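DNA repair protein RAD14 (PDB 5A3D) binds damaged DNA and is required for the incision step of nucleotide excision repair; this chain is its zinc-containing DNA-binding domain. Local coordinates at residues L39-E44 with M78-R83. Numbering follows the deposited sequence.
Sequences LLTKTE and MQLFVR. With nucleotides of chain D.
Leu40 and Phe81 form an antiparallel hydrogen-bonded pair, Leu40 N to Phe81 O at 2.7 Å and Phe81 N to Leu40 O at 2.8 Å, both donors lying in the carbonyl planes. Leu40 O also meets the Phe81 ring at its edge, in plane, 3.7 Å from CD1. Thr41 and Leu80 follow as a non-hydrogen-bonded pair; one residue on, at the start of helix 42-49, Lys42 N is shared weakly between Gln79 O and OP1 of DG3 of chain D.

Side-chain packing divides between the two sides of the sheet. On one, Leu39 CD2 sits against Val82, and Thr41 CG2 touches Leu80 CD2 at 3.9 Å. Here the sheet meets DNA, with Leu80 CD1 and Met78 CE against the base of DG1 of chain D. On the side that carries Leu40 and Phe81, the methyl Leu40 CD2 lies 3.7 Å above one flat face of the Arg83 guanidinium, toward its rim, while Arg83 NH1 is hydrogen-bonded to Tyr49 OH.

Strand 78-82 is the middle of the small antiparallel sheet of the XPA-type DNA-binding domain, and strand 39-41 turns directly into helix 42-49. Thr41 and Glu44 close a capping box at that helix start: Glu44 N donates to Thr41 OG1, and Thr41 N to Glu44 OE1.

The phosphate of DG3 is gripped from both segments, by Gln79 N on OP1 (2.8 Å, 174°) and by Thr43 N and OG1 on OP2. Lys42, extended beyond CG, runs alongside Gln79, its CD 3.3 Å from Gln79 OE1, and delivers NZ to OP2 of DA4 of chain D at 2.7 Å; Asn57 OD1 is a second partner. An alanine at Lys42 would probably leave the DA4 phosphate without this positive mate and Gln79 OE1 without its aliphatic neighbour.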
loop_
_atom_site.group_PDB
_atom_site.type_symbol
_atom_site.label_atom_id
_atom_site.label_comp_id
_atom_site.label_asym_id
_atom_site.label_seq_id
_atom_site.Cartn_x
_atom_site.Cartn_y
_atom_site.Cartn_z
ATOM N N LEU B 39 22.293 -10.516 11.058
ATOM C CA LEU B 39 21.492 -9.542 10.291
ATOM C C LEU B 39 20.593 -10.342 9.354
ATOM O O LEU B 39 20.976 -11.397 8.832
ATOM C CB LEU B 39 22.343 -8.571 9.588
ATOM C CG LEU B 39 23.335 -7.741 10.402
ATOM C CD1 LEU B 39 24.073 -6.764 9.486
ATOM C CD2 LEU B 39 22.632 -7.002 11.560
ATOM N N LEU B 40 19.335 -9.904 9.298
ATOM C CA LEU B 40 18.279 -10.617 8.595
ATOM C C LEU B 40 17.757 -9.660 7.550
ATOM O O LEU B 40 17.535 -8.468 7.801
ATOM C CB LEU B 40 17.134 -10.903 9.548
ATOM C CG LEU B 40 17.448 -11.778 10.768
ATOM C CD1 LEU B 40 16.178 -11.935 11.592
ATOM C CD2 LEU B 40 17.920 -13.078 10.232
ATOM N N THR B 41 17.518 -10.173 6.374
ATOM C CA THR B 41 16.864 -9.352 5.377
ATOM C C THR B 41 15.429 -9.102 5.755
ATOM O O THR B 41 14.797 -9.779 6.560
ATOM C CB THR B 41 16.935 -10.012 3.994
ATOM O OG1 THR B 41 16.090 -11.161 4.035
ATOM C CG2 THR B 41 18.325 -10.393 3.606
ATOM N N LYS B 42 14.853 -8.134 5.066
ATOM C CA LYS B 42 13.472 -7.868 5.149
ATOM C C LYS B 42 12.607 -9.120 4.829
ATOM O O LYS B 42 11.753 -9.465 5.612
ATOM C CB LYS B 42 13.103 -6.672 4.328
ATOM C CG LYS B 42 11.694 -6.153 4.756
ATOM C CD LYS B 42 11.289 -5.073 3.888
ATOM C CE LYS B 42 10.155 -4.331 4.504
ATOM N NZ LYS B 42 9.799 -3.330 3.540
ATOM N N THR B 43 12.961 -9.881 3.804
ATOM C CA THR B 43 12.224 -11.062 3.442
ATOM C C THR B 43 12.328 -12.127 4.557
ATOM O O THR B 43 11.307 -12.753 4.849
ATOM C CB THR B 43 12.740 -11.581 2.090
ATOM O OG1 THR B 43 12.459 -10.514 1.150
ATOM C CG2 THR B 43 11.995 -12.886 1.615
ATOM N N GLU B 44 13.514 -12.262 5.137
ATOM C CA GLU B 44 13.766 -13.228 6.244
ATOM C C GLU B 44 12.940 -12.842 7.456
ATOM O O GLU B 44 12.448 -13.767 8.115
ATOM C CB GLU B 44 15.251 -13.321 6.679
ATOM C CG GLU B 44 16.113 -13.983 5.646
ATOM C CD GLU B 44 17.628 -14.031 6.038
ATOM O OE1 GLU B 44 18.255 -13.010 6.130
ATOM O OE2 GLU B 44 18.154 -15.125 6.239
ATOM N N MET B 78 18.230 -3.484 -0.438
ATOM C CA MET B 78 18.156 -4.508 0.589
ATOM C C MET B 78 18.073 -3.864 1.937
ATOM O O MET B 78 18.751 -2.861 2.206
ATOM C CB MET B 78 19.395 -5.400 0.468
ATOM C CG MET B 78 19.405 -6.531 1.499
ATOM S SD MET B 78 20.638 -7.833 1.147
ATOM C CE MET B 78 22.188 -6.917 1.114
ATOM N N GLN B 79 17.306 -4.468 2.839
ATOM C CA GLN B 79 17.135 -3.964 4.230
ATOM C C GLN B 79 17.501 -5.061 5.255
ATOM O O GLN B 79 16.991 -6.143 5.157
ATOM C CB GLN B 79 15.720 -3.459 4.459
ATOM C CG GLN B 79 15.390 -2.245 3.518
ATOM C CD GLN B 79 13.952 -1.786 3.625
ATOM O OE1 GLN B 79 13.145 -2.378 4.323
ATOM N NE2 GLN B 79 13.640 -0.663 2.970
ATOM N N LEU B 80 18.418 -4.750 6.155
ATOM C CA LEU B 80 18.999 -5.695 7.103
ATOM C C LEU B 80 18.594 -5.218 8.520
ATOM O O LEU B 80 18.794 -4.066 8.911
ATOM C CB LEU B 80 20.477 -5.851 6.962
ATOM C CG LEU B 80 20.978 -6.312 5.547
ATOM C CD1 LEU B 80 22.476 -6.266 5.493
ATOM C CD2 LEU B 80 20.467 -7.701 5.344
ATOM N N PHE B 81 18.087 -6.148 9.243
ATOM C CA PHE B 81 17.530 -5.951 10.629
ATOM C C PHE B 81 18.356 -6.867 11.585
ATOM O O PHE B 81 18.788 -7.947 11.146
ATOM C CB PHE B 81 16.075 -6.319 10.696
ATOM C CG PHE B 81 15.219 -5.483 9.831
ATOM C CD1 PHE B 81 15.118 -5.781 8.480
ATOM C CD2 PHE B 81 14.517 -4.387 10.340
ATOM C CE1 PHE B 81 14.257 -5.044 7.661
ATOM C CE2 PHE B 81 13.704 -3.623 9.467
ATOM C CZ PHE B 81 13.584 -3.962 8.131
ATOM N N VAL B 82 18.522 -6.420 12.825
ATOM C CA VAL B 82 19.319 -7.227 13.819
ATOM C C VAL B 82 18.350 -8.197 14.507
ATOM O O VAL B 82 17.237 -7.825 14.983
ATOM C CB VAL B 82 20.247 -6.416 14.790
ATOM C CG1 VAL B 82 19.517 -5.590 15.822
ATOM C CG2 VAL B 82 21.276 -7.342 15.447
ATOM N N ARG B 83 18.815 -9.434 14.591
ATOM C CA ARG B 83 17.977 -10.480 15.099
ATOM C C ARG B 83 17.388 -10.106 16.453
ATOM O O ARG B 83 16.212 -10.322 16.644
ATOM C CB ARG B 83 18.634 -11.850 15.122
ATOM C CG ARG B 83 17.611 -12.847 15.619
ATOM C CD ARG B 83 18.101 -14.252 15.692
ATOM N NE ARG B 83 18.673 -14.834 14.534
ATOM C CZ ARG B 83 17.959 -15.392 13.574
ATOM N NH1 ARG B 83 16.623 -15.352 13.651
ATOM N NH2 ARG B 83 18.574 -15.980 12.544
ATOM P P DG D 3 15.274 -7.780 1.187
ATOM O OP1 DG D 3 15.774 -6.766 2.167
ATOM O OP2 DG D 3 14.542 -8.941 1.650
ATOM O "O5'" DG D 3 14.380 -7.019 0.106
ATOM C "C5'" DG D 3 14.898 -5.882 -0.582
ATOM C "C4'" DG D 3 13.759 -5.128 -1.238
ATOM O "O4'" DG D 3 13.275 -5.849 -2.398
ATOM C "C3'" DG D 3 12.536 -4.875 -0.370
ATOM O "O3'" DG D 3 12.227 -3.569 -0.837
ATOM C "C2'" DG D 3 11.595 -6.009 -0.759
ATOM C "C1'" DG D 3 11.926 -6.238 -2.230
ATOM N N9 DG D 3 11.791 -7.595 -2.759
ATOM C C8 DG D 3 12.162 -8.776 -2.165
ATOM N N7 DG D 3 11.987 -9.814 -2.934
ATOM C C5 DG D 3 11.433 -9.289 -4.092
ATOM C C6 DG D 3 11.037 -9.928 -5.283
ATOM O O6 DG D 3 11.056 -11.129 -5.550
ATOM N N1 DG D 3 10.515 -9.020 -6.201
ATOM C C2 DG D 3 10.445 -7.662 -6.015
ATOM N N2 DG D 3 9.959 -6.944 -7.039
ATOM N N3 DG D 3 10.862 -7.049 -4.928
ATOM C C4 DG D 3 11.346 -7.916 -4.016
ATOM O "O5'" DG D 1 23.333 -14.079 -2.728
ATOM C "C5'" DG D 1 23.127 -12.887 -1.936
ATOM C "C4'" DG D 1 22.428 -13.249 -0.644
ATOM O "O4'" DG D 1 23.225 -13.407 0.559
ATOM C "C3'" DG D 1 21.058 -12.684 -0.260
ATOM O "O3'" DG D 1 19.992 -13.604 -0.592
ATOM C "C2'" DG D 1 21.172 -12.412 1.236
ATOM C "C1'" DG D 1 22.637 -12.657 1.611
ATOM N N9 DG D 1 23.398 -11.423 1.778
ATOM C C8 DG D 1 23.859 -10.575 0.797
ATOM N N7 DG D 1 24.469 -9.524 1.274
ATOM C C5 DG D 1 24.372 -9.665 2.653
ATOM C C6 DG D 1 24.848 -8.831 3.701
ATOM O O6 DG D 1 25.458 -7.755 3.617
ATOM N N1 DG D 1 24.558 -9.368 4.953
ATOM C C2 DG D 1 23.884 -10.545 5.171
ATOM N N2 DG D 1 23.709 -10.897 6.454
ATOM N N3 DG D 1 23.409 -11.318 4.203
ATOM C C4 DG D 1 23.705 -10.830 2.980
ATOM P P DA D 4 11.055 -2.726 -0.141
ATOM O OP1 DA D 4 11.515 -1.352 0.007
ATOM O OP2 DA D 4 10.562 -3.485 0.979
ATOM O "O5'" DA D 4 9.944 -2.654 -1.276
ATOM C "C5'" DA D 4 10.350 -2.046 -2.511
ATOM C "C4'" DA D 4 9.195 -1.893 -3.469
ATOM O "O4'" DA D 4 8.902 -3.169 -4.067
ATOM C "C3'" DA D 4 7.882 -1.403 -2.866
ATOM O "O3'" DA D 4 7.262 -0.570 -3.847
ATOM C "C2'" DA D 4 7.137 -2.698 -2.587
ATOM C "C1'" DA D 4 7.582 -3.586 -3.736
ATOM N N9 DA D 4 7.664 -5.012 -3.462
ATOM C C8 DA D 4 8.146 -5.610 -2.326
ATOM N N7 DA D 4 8.215 -6.914 -2.404
ATOM C C5 DA D 4 7.786 -7.193 -3.692
ATOM C C6 DA D 4 7.613 -8.396 -4.384
ATOM N N6 DA D 4 7.886 -9.587 -3.855
ATOM N N1 DA D 4 7.115 -8.336 -5.640
ATOM C C2 DA D 4 6.829 -7.134 -6.161
ATOM N N3 DA D 4 6.974 -5.927 -5.617
ATOM C C4 DA D 4 7.469 -6.028 -4.367
#